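Local coordinates for MAGE domain-containing protein (PDB 7DG2) that is the MAGE-family (Nse3) partner of Nse1 and Nse4 in a subcomplex of the DNA-binding Smc5/6 machinery, where it and Nse1 together are thought to shape Nse4, at residues N10-V13 and G14-V17; F139-V142 and K143-V146; K185-E188 and F189-I193. One frame throughout, in Å; residues are numbered along the deposited sequence.

Interaction 1: residues N10-V13 and G14-V17; sequences NLKV and GEVV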
# COMPACT_ATOMS: atom_id res chain seq x y z
N ASN B 10 13.73 4.78 -24.04
CA ASN B 10 13.30 3.68 -23.17
C ASN B 10 13.49 4.02 -21.71
O ASN B 10 12.62 3.75 -20.87
CB ASN B 10 14.08 2.40 -23.50
CG ASN B 10 13.62 1.74 -24.76
OD1 ASN B 10 12.44 1.80 -25.11
ND2 ASN B 10 14.55 1.09 -25.46
N LEU B 11 14.64 4.60 -21.37
CA LEU B 11 14.91 4.96 -19.98
C LEU B 11 13.89 5.97 -19.47
O LEU B 11 13.42 5.87 -18.33
CB LEU B 11 16.33 5.51 -19.85
CG LEU B 11 17.46 4.51 -20.10
CD1 LEU B 11 18.81 5.21 -20.01
CD2 LEU B 11 17.40 3.36 -19.11
N LYS B 12 13.53 6.96 -20.31
CA LYS B 12 12.55 7.95 -19.89
C LYS B 12 11.19 7.31 -19.66
O LYS B 12 10.45 7.72 -18.76
CB LYS B 12 12.38 9.05 -20.94
CG LYS B 12 13.62 9.78 -21.30
CD LYS B 12 14.27 10.35 -20.08
CE LYS B 12 13.47 11.46 -19.50
NZ LYS B 12 14.29 12.12 -18.46
N VAL B 13 10.81 6.35 -20.51
CA VAL B 13 9.52 5.68 -20.32
C VAL B 13 9.47 5.01 -18.96
O VAL B 13 8.48 5.13 -18.23
CB VAL B 13 9.26 4.66 -21.45
CG1 VAL B 13 8.05 3.80 -21.13
CG2 VAL B 13 9.04 5.41 -22.78
N GLY B 14 10.53 4.28 -18.60
CA GLY B 14 10.57 3.64 -17.29
C GLY B 14 10.48 4.65 -16.15
O GLY B 14 9.80 4.40 -15.15
N GLU B 15 11.14 5.79 -16.30
CA GLU B 15 11.07 6.82 -15.27
C GLU B 15 9.66 7.37 -15.12
O GLU B 15 9.20 7.66 -14.01
CB GLU B 15 12.07 7.94 -15.58
CG GLU B 15 13.50 7.46 -15.47
CD GLU B 15 14.53 8.38 -16.11
OE1 GLU B 15 14.16 9.41 -16.70
OE2 GLU B 15 15.74 8.05 -16.04
N VAL B 16 8.96 7.55 -16.24
CA VAL B 16 7.58 8.05 -16.16
C VAL B 16 6.69 7.03 -15.44
O VAL B 16 5.82 7.41 -14.65
CB VAL B 16 7.04 8.37 -17.56
CG1 VAL B 16 5.56 8.64 -17.49
CG2 VAL B 16 7.79 9.60 -18.13
N VAL B 17 6.87 5.74 -15.74
CA VAL B 17 6.10 4.71 -15.04
C VAL B 17 6.38 4.78 -13.54
O VAL B 17 5.45 4.76 -12.72
CB VAL B 17 6.40 3.31 -15.60
CG1 VAL B 17 5.72 2.22 -14.76
CG2 VAL B 17 5.97 3.23 -17.06
O HOH W 1 13.80 11.92 -15.47
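Lys12 and Val16 are joined by one of four successive i to i+4 backbone bonds, Val16 N to Lys12 O at 2.9 Å, that carry helix 6-23 without a break from Asn10 to Val17. The others run from Gly14 N to Asn10 O, from Glu15 N to Leu11 O and from Val17 N to Val13 O. The side-chain contact is an i to i+3 salt bridge. Lys12 NZ lies 3.2 Å from Glu15 OE1, and the hydrogen bond within this pair is weak. The lysine chain folds twice, at chi2 (-55°) and chi3 (-69°). Its end is thereby brought back beside the carboxylate, so that CD and CE also approach OE1, each at 3.5 Å. Glu15 starts out over the backbone: its CG is 3.3 Å from Leu11 O, and the chain then runs extended to the carboxylate. A water closes a triangle with the pair, accepting from Lys12 NZ at 3.0 Å and donating to Glu15 OE1 at 2.8 Å. The stronger hydrogen bond of Lys12 NZ goes to Val39 O of helix 32-40. Val16 packs between this helix and helix 47-62, touching Ile35, Val39 and Ala54, an arrangement within the winged-helix architecture of MAGE domains. Glu15 packs on Ile87 and Val17 on Leu60, both of the Nse1 chain. The ammonium of Lys12 thus has a carboxylate, a water and a carbonyl as partners. This would probably favour its charged form, and it ties the end of a buried lysine to both its own helix and the next.

Interaction 2: residues F139-V142 and K143-V146; sequences FGDV and KKLV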
# COMPACT_ATOMS: atom_id res chain seq x y z
N PHE B 139 -10.91 6.54 12.29
CA PHE B 139 -10.56 7.54 11.30
C PHE B 139 -9.83 8.76 11.87
O PHE B 139 -9.33 9.57 11.09
CB PHE B 139 -11.83 8.02 10.57
CG PHE B 139 -12.59 6.91 9.90
CD1 PHE B 139 -12.02 6.18 8.87
CD2 PHE B 139 -13.89 6.60 10.29
CE1 PHE B 139 -12.72 5.16 8.25
CE2 PHE B 139 -14.60 5.59 9.66
CZ PHE B 139 -14.01 4.87 8.64
N GLY B 140 -9.75 8.90 13.18
CA GLY B 140 -9.08 10.06 13.75
C GLY B 140 -9.84 11.35 13.53
O GLY B 140 -10.98 11.49 14.00
N ASP B 141 -9.23 12.30 12.83
CA ASP B 141 -9.88 13.58 12.52
C ASP B 141 -10.78 13.38 11.30
O ASP B 141 -10.32 13.49 10.16
CB ASP B 141 -8.82 14.65 12.29
CG ASP B 141 -9.41 16.03 12.02
OD1 ASP B 141 -10.63 16.14 11.77
OD2 ASP B 141 -8.63 17.01 12.06
N VAL B 142 -12.07 13.13 11.54
CA VAL B 142 -12.98 12.81 10.45
C VAL B 142 -13.38 14.05 9.66
O VAL B 142 -13.67 13.96 8.46
CB VAL B 142 -14.23 12.08 10.99
CG1 VAL B 142 -15.07 11.56 9.83
CG2 VAL B 142 -13.82 10.93 11.90
N LYS B 143 -13.41 15.21 10.32
CA LYS B 143 -13.61 16.47 9.61
C LYS B 143 -12.55 16.66 8.53
O LYS B 143 -12.86 17.03 7.40
CB LYS B 143 -13.60 17.64 10.59
CG LYS B 143 -13.66 19.00 9.93
CD LYS B 143 -15.06 19.35 9.45
CE LYS B 143 -15.15 20.83 9.13
NZ LYS B 143 -16.52 21.24 8.73
N LYS B 144 -11.29 16.41 8.88
CA LYS B 144 -10.21 16.56 7.91
C LYS B 144 -10.27 15.46 6.85
O LYS B 144 -10.00 15.72 5.67
CB LYS B 144 -8.86 16.56 8.61
CG LYS B 144 -7.71 16.96 7.71
CD LYS B 144 -6.50 17.43 8.51
CE LYS B 144 -6.01 16.34 9.44
NZ LYS B 144 -5.69 15.09 8.69
N LEU B 145 -10.58 14.23 7.25
CA LEU B 145 -10.69 13.14 6.28
C LEU B 145 -11.73 13.45 5.22
O LEU B 145 -11.48 13.29 4.02
CB LEU B 145 -11.02 11.83 6.99
CG LEU B 145 -11.28 10.62 6.08
CD1 LEU B 145 -10.04 10.33 5.26
CD2 LEU B 145 -11.69 9.40 6.91
N VAL B 146 -12.91 13.92 5.64
CA VAL B 146 -14.03 14.10 4.72
C VAL B 146 -13.91 15.40 3.93
O VAL B 146 -14.17 15.42 2.72
CB VAL B 146 -15.36 14.02 5.48
CG1 VAL B 146 -16.51 14.37 4.56
CG2 VAL B 146 -15.55 12.61 6.07
O HOH W 2 -7.81 12.50 9.17
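Asp141 caps the start of helix 142-152 by accepting from the backbone of Lys144. The bond runs from Lys144 N to Asp141 OD1 at 3.0 Å, with an N-H...O angle of 162°. The N-H meets the oxygen from above the carboxylate plane, 63° out of it. The carboxylate reaches this amide because CG stands opposite the backbone N (chi1 -178°). The other oxygen, OD2, rests 3.5 Å from Lys144 CB, and the two side chains cross at about a right angle. The charged ends do not touch: Asp141 OD2 and Lys144 NZ are 4.9 Å apart. A water donates to Asp141 O at 2.9 Å and accepts a weak bond from Lys144 NZ.

This is an N-cap, with Asp141 just before the first turn. A negative carboxylate here would be expected to suit the positive end of the helix dipole. The regular helix bonds begin at the same residue: Leu145 N donates to Asp141 O, and Val146 N to Val142 O.

The apolar contacts face helices 94-111 and 118-127. Leu145 CD2 sits obliquely to the Phe139 ring, 3.8 Å from its CD1. Val142 and Val146 lie side by side and point the same way, with 3.9 Å between Val142 CG1 and Val146 CG2. Leu101 of helix 94-111 touches both Phe139 and Leu145, while Trp122 of helix 118-127 touches both valines. The Phe139 ring also meets Trp51 of the Nse4 chain edge-to-face.

Interaction 3: residues K185-E188 and F189-I193; sequences KVLE and FVSKI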
# COMPACT_ATOMS: atom_id res chain seq x y z
N LYS B 185 -23.40 1.41 -9.84
CA LYS B 185 -22.70 0.61 -8.84
C LYS B 185 -23.06 1.06 -7.42
O LYS B 185 -23.26 0.23 -6.54
CB LYS B 185 -21.18 0.69 -9.05
CG LYS B 185 -20.67 -0.03 -10.28
CD LYS B 185 -20.72 -1.54 -10.10
CE LYS B 185 -19.92 -2.25 -11.20
NZ LYS B 185 -20.13 -3.72 -11.21
N VAL B 186 -23.13 2.38 -7.18
CA VAL B 186 -23.48 2.85 -5.85
C VAL B 186 -24.93 2.48 -5.52
O VAL B 186 -25.24 2.08 -4.39
CB VAL B 186 -23.23 4.37 -5.74
CG1 VAL B 186 -23.79 4.90 -4.42
CG2 VAL B 186 -21.72 4.66 -5.82
N LEU B 187 -25.82 2.58 -6.51
CA LEU B 187 -27.20 2.15 -6.31
C LEU B 187 -27.26 0.67 -5.96
O LEU B 187 -28.08 0.24 -5.13
CB LEU B 187 -28.03 2.44 -7.56
CG LEU B 187 -29.49 1.98 -7.48
CD1 LEU B 187 -30.17 2.63 -6.27
CD2 LEU B 187 -30.22 2.35 -8.77
N GLU B 188 -26.40 -0.14 -6.59
CA GLU B 188 -26.37 -1.56 -6.28
C GLU B 188 -25.88 -1.81 -4.86
O GLU B 188 -26.38 -2.72 -4.18
CB GLU B 188 -25.49 -2.29 -7.30
CG GLU B 188 -26.16 -2.40 -8.65
CD GLU B 188 -25.26 -2.93 -9.76
OE1 GLU B 188 -24.07 -3.23 -9.51
OE2 GLU B 188 -25.76 -3.03 -10.90
N PHE B 189 -24.92 -1.02 -4.39
CA PHE B 189 -24.48 -1.12 -3.01
C PHE B 189 -25.59 -0.73 -2.04
O PHE B 189 -25.87 -1.46 -1.08
CB PHE B 189 -23.25 -0.22 -2.80
CG PHE B 189 -22.85 -0.07 -1.36
CD1 PHE B 189 -21.99 -0.99 -0.77
CD2 PHE B 189 -23.32 0.99 -0.60
CE1 PHE B 189 -21.62 -0.85 0.55
CE2 PHE B 189 -22.96 1.13 0.73
CZ PHE B 189 -22.10 0.21 1.30
N VAL B 190 -26.23 0.42 -2.28
CA VAL B 190 -27.31 0.87 -1.41
C VAL B 190 -28.41 -0.18 -1.36
O VAL B 190 -28.90 -0.55 -0.27
CB VAL B 190 -27.84 2.23 -1.90
CG1 VAL B 190 -29.08 2.64 -1.11
CG2 VAL B 190 -26.74 3.28 -1.78
N SER B 191 -28.79 -0.71 -2.52
CA SER B 191 -29.82 -1.75 -2.59
C SER B 191 -29.43 -2.98 -1.80
O SER B 191 -30.24 -3.55 -1.06
CB SER B 191 -30.10 -2.12 -4.04
OG SER B 191 -30.50 -0.98 -4.77
N LYS B 192 -28.17 -3.43 -1.94
CA LYS B 192 -27.71 -4.60 -1.20
C LYS B 192 -27.79 -4.39 0.31
O LYS B 192 -28.25 -5.26 1.05
CB LYS B 192 -26.28 -4.95 -1.62
CG LYS B 192 -25.75 -6.23 -0.99
CD LYS B 192 -24.45 -6.67 -1.64
CE LYS B 192 -23.97 -7.99 -1.09
NZ LYS B 192 -22.75 -8.45 -1.81
N ILE B 193 -27.31 -3.24 0.79
CA ILE B 193 -27.35 -2.95 2.22
C ILE B 193 -28.77 -3.01 2.74
O ILE B 193 -29.02 -3.52 3.85
CB ILE B 193 -26.71 -1.57 2.49
CG1 ILE B 193 -25.20 -1.64 2.21
CG2 ILE B 193 -26.98 -1.11 3.91
CD1 ILE B 193 -24.46 -2.62 3.12
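Phe189 lies one turn beyond Val186 and Lys185 on helix 183-193, and its CB is 3.4 Å from Val186 O. That oxygen lies at the edge of the ring, near its plane. With CG opposite the backbone N (chi1 171°), the ring leads away from the earlier turn, and Ile193 CG1 lies 3.7 Å above one face, offset toward the rim. Phe189 N donates to Lys185 O. Val190 N donates to Val186 O at 2.9 Å, nearly straight (171°), with Val186 CG1 and Val190 CG2 4.3 Å apart.

Glu188 is joined to the next turn mainly through its backbone. Its O accepts from Lys192 N at 3.0 Å. Helix 183-193 lies between helix 94-111, where Phe189 packs on Met103, and the Nse4 chain, where Phe189 meets Tyr61 edge-to-face and Lys192 forms a salt bridge with Glu57.

Leu187 O accepts from Ser191 N at 2.9 Å and from Ser191 OG at 2.7 Å. The two donors arrive from opposite faces of the carbonyl plane. Ser191 OG reaches back because it stands opposite its own carbonyl carbon (chi1 -58°). A serine hydroxyl bonded back to the i-4 carbonyl is a familiar feature of helices.

The buried serine hydroxyl therefore has its proton acceptor within its own helix. This second bond to one carbonyl fixes the hydroxyl's rotation and satisfies it beside Leu187, Pro198 and Trp201.

The three contacts follow one another along the chain without touching. Interaction 1 stands well apart: its centre is 36 Å from that of interaction 2 and 40 Å from that of interaction 3, with which it lies on opposite sides of the chain's centre. Interactions 2 and 3 are closer, with centres 24 Å apart and nearest atoms about 12 Å apart. Helix 94-111 joins these two, as residues of both pack on it. The partner chains divide in the same way. Glu15 and Val17 meet Nse1, whereas Phe139 and residues of helix 183-193 meet Nse4, consistent with an Nse3 subunit that contacts both proteins through separate regions.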